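Local coordinates for N-acylhomoserine lactone dependent regulatory protein (Burkholderia cenocepacia, PDB 5L10), which probably acts as a LuxR-type transcription factor that binds DNA in response to N-acylhomoserine lactones, the present chain being its N-terminal ligand-binding domain, at residues A[67-72]-A[106-111]; A[82-87]-A[97-102]. All blocks are in the same frame, centred on the assembly; numbering follows the deposited sequence.

Contact 1 of 2, residues A[67-72]-A[106-111]; sequences EHRYVK and WHDAAC
Arg-69 reaches from helix 64-72 to Asp-108 on helix 103-111, and this one salt bridge accounts for nearly all of the 105 Å² buried between 67-72 and 106-111. Both helices belong to the autoinducer-binding domain of the LuxR family, an alpha-beta domain built round an antiparallel five-stranded sheet. Their backbones stay apart here: the closest CA atoms, those of Arg-69 and Asp-108, are 7.7 Å from each other, so the side chains do the bridging. Arg-69 bends at chi3, which turns the guanidinium so that its NE and NH2 edge meets the carboxylate. Asp-108 OD1 takes both donors. The bond from Arg-69 NH2 to Asp-108 OD1 measures 2.7 Å and is fairly straight, 163° at the hydrogen, whereas the one from Arg-69 NE to the same OD1 is weak at 3.3 Å. A planar two-by-two pairing is excluded, because the guanidinium and carboxylate planes stand 83° apart. Glu-65 adds a long, weak ion pair to Arg-69 NH1, and the Asp-108 side chain also touches Phe-73 in the loop that follows helix 64-72. OD1 lies practically in the guanidinium plane, while Arg-69 NH2 meets OD1 on its syn side, 33° out of the carboxylate plane.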
# COMPACT_ATOMS: atom_id res chain seq x y z
N GLU A 67 4.32 -19.88 -15.95
CA GLU A 67 5.07 -20.11 -14.72
C GLU A 67 6.06 -21.25 -14.88
O GLU A 67 7.19 -21.18 -14.40
CB GLU A 67 4.12 -20.39 -13.55
CG GLU A 67 4.85 -20.66 -12.24
CD GLU A 67 3.93 -21.08 -11.12
OE1 GLU A 67 2.69 -21.04 -11.30
OE2 GLU A 67 4.44 -21.44 -10.04
N HIS A 68 5.65 -22.32 -15.58
CA HIS A 68 6.54 -23.45 -15.81
C HIS A 68 7.82 -23.01 -16.52
O HIS A 68 8.92 -23.46 -16.17
CB HIS A 68 5.83 -24.54 -16.61
CG HIS A 68 6.73 -25.64 -17.08
ND1 HIS A 68 7.03 -26.73 -16.31
CD2 HIS A 68 7.39 -25.81 -18.25
CE1 HIS A 68 7.84 -27.54 -16.98
NE2 HIS A 68 8.08 -26.99 -18.16
N ARG A 69 7.69 -22.14 -17.52
CA ARG A 69 8.87 -21.64 -18.20
C ARG A 69 9.59 -20.57 -17.38
O ARG A 69 10.81 -20.46 -17.45
CB ARG A 69 8.49 -21.11 -19.58
CG ARG A 69 7.91 -22.20 -20.48
CD ARG A 69 6.98 -21.63 -21.52
NE ARG A 69 7.69 -20.95 -22.59
CZ ARG A 69 8.09 -21.54 -23.71
NH1 ARG A 69 7.85 -22.83 -23.90
NH2 ARG A 69 8.73 -20.84 -24.64
N TYR A 70 8.83 -19.81 -16.59
CA TYR A 70 9.44 -18.89 -15.63
C TYR A 70 10.36 -19.63 -14.66
O TYR A 70 11.36 -19.07 -14.19
CB TYR A 70 8.35 -18.13 -14.87
CG TYR A 70 8.85 -17.01 -13.99
CD1 TYR A 70 8.92 -15.71 -14.47
CD2 TYR A 70 9.24 -17.25 -12.68
CE1 TYR A 70 9.37 -14.68 -13.67
CE2 TYR A 70 9.70 -16.23 -11.88
CZ TYR A 70 9.77 -14.94 -12.38
OH TYR A 70 10.22 -13.93 -11.57
N VAL A 71 10.04 -20.88 -14.34
CA VAL A 71 10.83 -21.66 -13.39
C VAL A 71 12.00 -22.35 -14.07
O VAL A 71 13.14 -22.22 -13.64
CB VAL A 71 9.93 -22.67 -12.65
CG1 VAL A 71 10.77 -23.66 -11.87
CG2 VAL A 71 8.97 -21.94 -11.72
N LYS A 72 11.73 -23.09 -15.16
CA LYS A 72 12.79 -23.88 -15.79
C LYS A 72 13.85 -23.01 -16.46
O LYS A 72 14.98 -23.46 -16.63
CB LYS A 72 12.19 -24.85 -16.81
CG LYS A 72 11.87 -24.25 -18.17
CD LYS A 72 11.27 -25.27 -19.12
CE LYS A 72 12.28 -26.31 -19.54
NZ LYS A 72 11.75 -27.22 -20.59
N TRP A 106 10.73 -11.33 -22.02
CA TRP A 106 9.54 -10.75 -22.63
C TRP A 106 9.00 -11.61 -23.77
O TRP A 106 7.80 -11.59 -24.04
CB TRP A 106 9.85 -9.34 -23.12
CG TRP A 106 10.18 -8.38 -22.01
CD1 TRP A 106 11.36 -7.73 -21.80
CD2 TRP A 106 9.31 -7.98 -20.94
NE1 TRP A 106 11.28 -6.95 -20.68
CE2 TRP A 106 10.03 -7.07 -20.13
CE3 TRP A 106 7.99 -8.28 -20.59
CZ2 TRP A 106 9.48 -6.48 -19.00
CZ3 TRP A 106 7.45 -7.69 -19.46
CH2 TRP A 106 8.19 -6.80 -18.68
N HIS A 107 9.88 -12.37 -24.44
CA HIS A 107 9.43 -13.28 -25.50
C HIS A 107 8.42 -14.29 -24.96
O HIS A 107 7.33 -14.46 -25.52
CB HIS A 107 10.64 -13.99 -26.11
CG HIS A 107 10.29 -15.16 -26.98
ND1 HIS A 107 9.94 -15.03 -28.30
CD2 HIS A 107 10.25 -16.49 -26.71
CE1 HIS A 107 9.69 -16.23 -28.81
NE2 HIS A 107 9.88 -17.13 -27.86
N ASP A 108 8.77 -14.95 -23.86
CA ASP A 108 7.86 -15.93 -23.27
C ASP A 108 6.62 -15.27 -22.69
O ASP A 108 5.52 -15.82 -22.78
CB ASP A 108 8.61 -16.73 -22.19
CG ASP A 108 9.62 -17.69 -22.78
OD1 ASP A 108 9.29 -18.36 -23.78
OD2 ASP A 108 10.75 -17.77 -22.25
N ALA A 109 6.78 -14.09 -22.08
CA ALA A 109 5.63 -13.37 -21.55
C ALA A 109 4.62 -13.04 -22.64
O ALA A 109 3.42 -13.33 -22.51
CB ALA A 109 6.09 -12.09 -20.84
N ALA A 110 5.09 -12.45 -23.74
CA ALA A 110 4.20 -12.11 -24.85
C ALA A 110 3.53 -13.34 -25.44
O ALA A 110 2.39 -13.27 -25.90
CB ALA A 110 4.97 -11.35 -25.92
N CYS A 111 4.23 -14.48 -25.44
CA CYS A 111 3.67 -15.69 -26.04
C CYS A 111 2.51 -16.27 -25.23
O CYS A 111 1.77 -17.11 -25.76
CB CYS A 111 4.76 -16.75 -26.20
SG CYS A 111 5.95 -16.43 -27.52

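Contact 2 of 2, residues A[82-87]-A[97-102]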
# COMPACT_ATOMS: atom_id res chain seq x y z
N ILE A 82 10.72 -7.29 -11.45
CA ILE A 82 11.14 -7.29 -10.05
C ILE A 82 12.22 -6.24 -9.81
O ILE A 82 12.17 -5.49 -8.84
CB ILE A 82 11.61 -8.69 -9.62
CG1 ILE A 82 10.50 -9.72 -9.81
CG2 ILE A 82 12.08 -8.67 -8.18
CD1 ILE A 82 9.28 -9.48 -8.96
N LYS A 83 13.20 -6.18 -10.72
CA LYS A 83 14.28 -5.21 -10.57
C LYS A 83 13.75 -3.78 -10.59
O LYS A 83 14.33 -2.90 -9.94
CB LYS A 83 15.32 -5.39 -11.68
CG LYS A 83 15.85 -6.82 -11.83
CD LYS A 83 16.51 -7.33 -10.56
CE LYS A 83 17.09 -8.73 -10.75
NZ LYS A 83 18.10 -8.78 -11.84
N ARG A 84 12.65 -3.53 -11.30
CA ARG A 84 12.11 -2.19 -11.41
C ARG A 84 11.22 -1.83 -10.22
O ARG A 84 11.26 -0.69 -9.75
CB ARG A 84 11.34 -2.03 -12.72
CG ARG A 84 12.25 -2.02 -13.95
CD ARG A 84 11.49 -1.73 -15.23
NE ARG A 84 10.83 -0.43 -15.19
CZ ARG A 84 9.96 -0.01 -16.10
NH1 ARG A 84 9.66 -0.80 -17.13
NH2 ARG A 84 9.40 1.19 -16.00
N VAL A 85 10.41 -2.77 -9.72
CA VAL A 85 9.56 -2.46 -8.57
C VAL A 85 10.33 -2.52 -7.26
O VAL A 85 9.90 -1.90 -6.28
CB VAL A 85 8.35 -3.40 -8.50
CG1 VAL A 85 7.59 -3.40 -9.82
CG2 VAL A 85 8.77 -4.80 -8.11
N ALA A 86 11.44 -3.26 -7.20
CA ALA A 86 12.18 -3.35 -5.95
C ALA A 86 12.98 -2.09 -5.66
O ALA A 86 13.30 -1.82 -4.50
CB ALA A 86 13.12 -4.56 -5.98
N SER A 87 13.31 -1.31 -6.69
CA SER A 87 14.18 -0.15 -6.50
C SER A 87 13.41 1.13 -6.22
O SER A 87 13.96 2.04 -5.60
CB SER A 87 15.06 0.05 -7.74
OG SER A 87 14.27 0.21 -8.90
N PHE A 97 5.83 -6.22 -25.60
CA PHE A 97 6.35 -5.95 -26.94
C PHE A 97 7.27 -4.74 -27.00
O PHE A 97 7.96 -4.56 -28.01
CB PHE A 97 5.20 -5.75 -27.93
CG PHE A 97 4.32 -6.95 -28.10
CD1 PHE A 97 4.76 -8.07 -28.80
CD2 PHE A 97 3.03 -6.97 -27.58
CE1 PHE A 97 3.95 -9.18 -28.96
CE2 PHE A 97 2.22 -8.07 -27.74
CZ PHE A 97 2.68 -9.18 -28.43
N ASP A 98 7.33 -3.93 -25.94
CA ASP A 98 7.98 -2.63 -25.99
C ASP A 98 9.08 -2.47 -24.95
O ASP A 98 9.50 -1.34 -24.68
CB ASP A 98 6.94 -1.52 -25.82
CG ASP A 98 7.03 -0.47 -26.90
OD1 ASP A 98 8.14 0.05 -27.13
OD2 ASP A 98 5.99 -0.17 -27.52
N GLU A 99 9.56 -3.55 -24.36
CA GLU A 99 10.56 -3.32 -23.33
C GLU A 99 11.96 -3.62 -23.85
O GLU A 99 12.15 -4.55 -24.65
CB GLU A 99 10.29 -4.18 -22.10
CG GLU A 99 9.00 -3.85 -21.35
CD GLU A 99 8.97 -2.43 -20.79
OE1 GLU A 99 10.04 -1.92 -20.39
OE2 GLU A 99 7.88 -1.83 -20.75
N PRO A 100 12.96 -2.85 -23.41
CA PRO A 100 14.33 -3.04 -23.87
C PRO A 100 15.08 -4.10 -23.07
O PRO A 100 14.95 -4.21 -21.85
CB PRO A 100 14.96 -1.66 -23.66
CG PRO A 100 14.23 -1.11 -22.47
CD PRO A 100 12.83 -1.69 -22.52
N GLY A 101 15.87 -4.90 -23.79
CA GLY A 101 16.65 -5.95 -23.16
C GLY A 101 15.77 -7.10 -22.69
O GLY A 101 14.57 -7.17 -22.96
N ASP A 102 16.41 -8.03 -21.97
CA ASP A 102 15.76 -9.21 -21.42
C ASP A 102 14.88 -9.89 -22.47
O ASP A 102 13.72 -10.23 -22.23
CB ASP A 102 14.94 -8.85 -20.17
CG ASP A 102 15.77 -8.11 -19.13
OD1 ASP A 102 16.67 -8.74 -18.52
OD2 ASP A 102 15.51 -6.91 -18.91
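Arg-84 and Glu-99 meet through a single pair of charged atoms, Arg-84 NH1 and Glu-99 OE1, 3.5 Å apart. That distance fits a salt bridge, but no hydrogen bond is formed across the two segments, and the carboxylate comes to the guanidinium obliquely, with their planes 41° apart. Only 51 Å² is buried in total, and the nearest CA atoms, of Arg-84 and Glu-99, are 12.1 Å from each other, so the link depends on the length of the two side chains. Arg-84 runs out extended through chi2 before bending at chi3 (60°); Glu-99 folds at chi2 (-62°), which brings its carboxylate to the arginine.

The firmer part lies on the glutamate side. Glu-99 OE2 accepts a hydrogen bond from the backbone N of Asn-95, at the end of strand 92-95, and the side chain packs on Trp-94. The carboxylate is thus held from edge strand 92-95, where its own loop, the connection to helix 103-111 in the GAF-like autoinducer-binding domain, sets out. On the other segment, Val-85 and Ile-82 turn to the sheet, touching Val-131, and Ala-86 O receives a hydrogen bond from Tyr-123 OH.

The outer side is looser. Arg-84 is solvent-exposed, although its side chain also touches Val-92. Farther along the loop, Asp-102 OD1 stays 6.8 Å from Lys-83 NZ, too far for an ion pair, and Lys-83 NZ instead makes a weak hydrogen bond to Thr-77 O.

How the contacts relate
From the N terminus, the chain passes through helix 64-72, where contact 1 begins, and then helix 80-87, the first half of contact 2. Strand 92-95 follows, and the loop 97-102 returns to helix 80-87, closing contact 2 after only nine intervening residues. Helix 103-111 comes next and completes contact 1, whose 33-residue span therefore encloses contact 2 entirely; the two do not cross. Their centres are 14 Å apart, yet they touch: Trp-106 NE1 lies 3.3 Å from Glu-99 CB, and Ala-110 CB 3.9 Å from Phe-97 CE1. Contact 1 joins helix 64-72 to helix 103-111, and contact 2 joins helix 80-87 to the loop between edge strand 92-95 and helix 103-111.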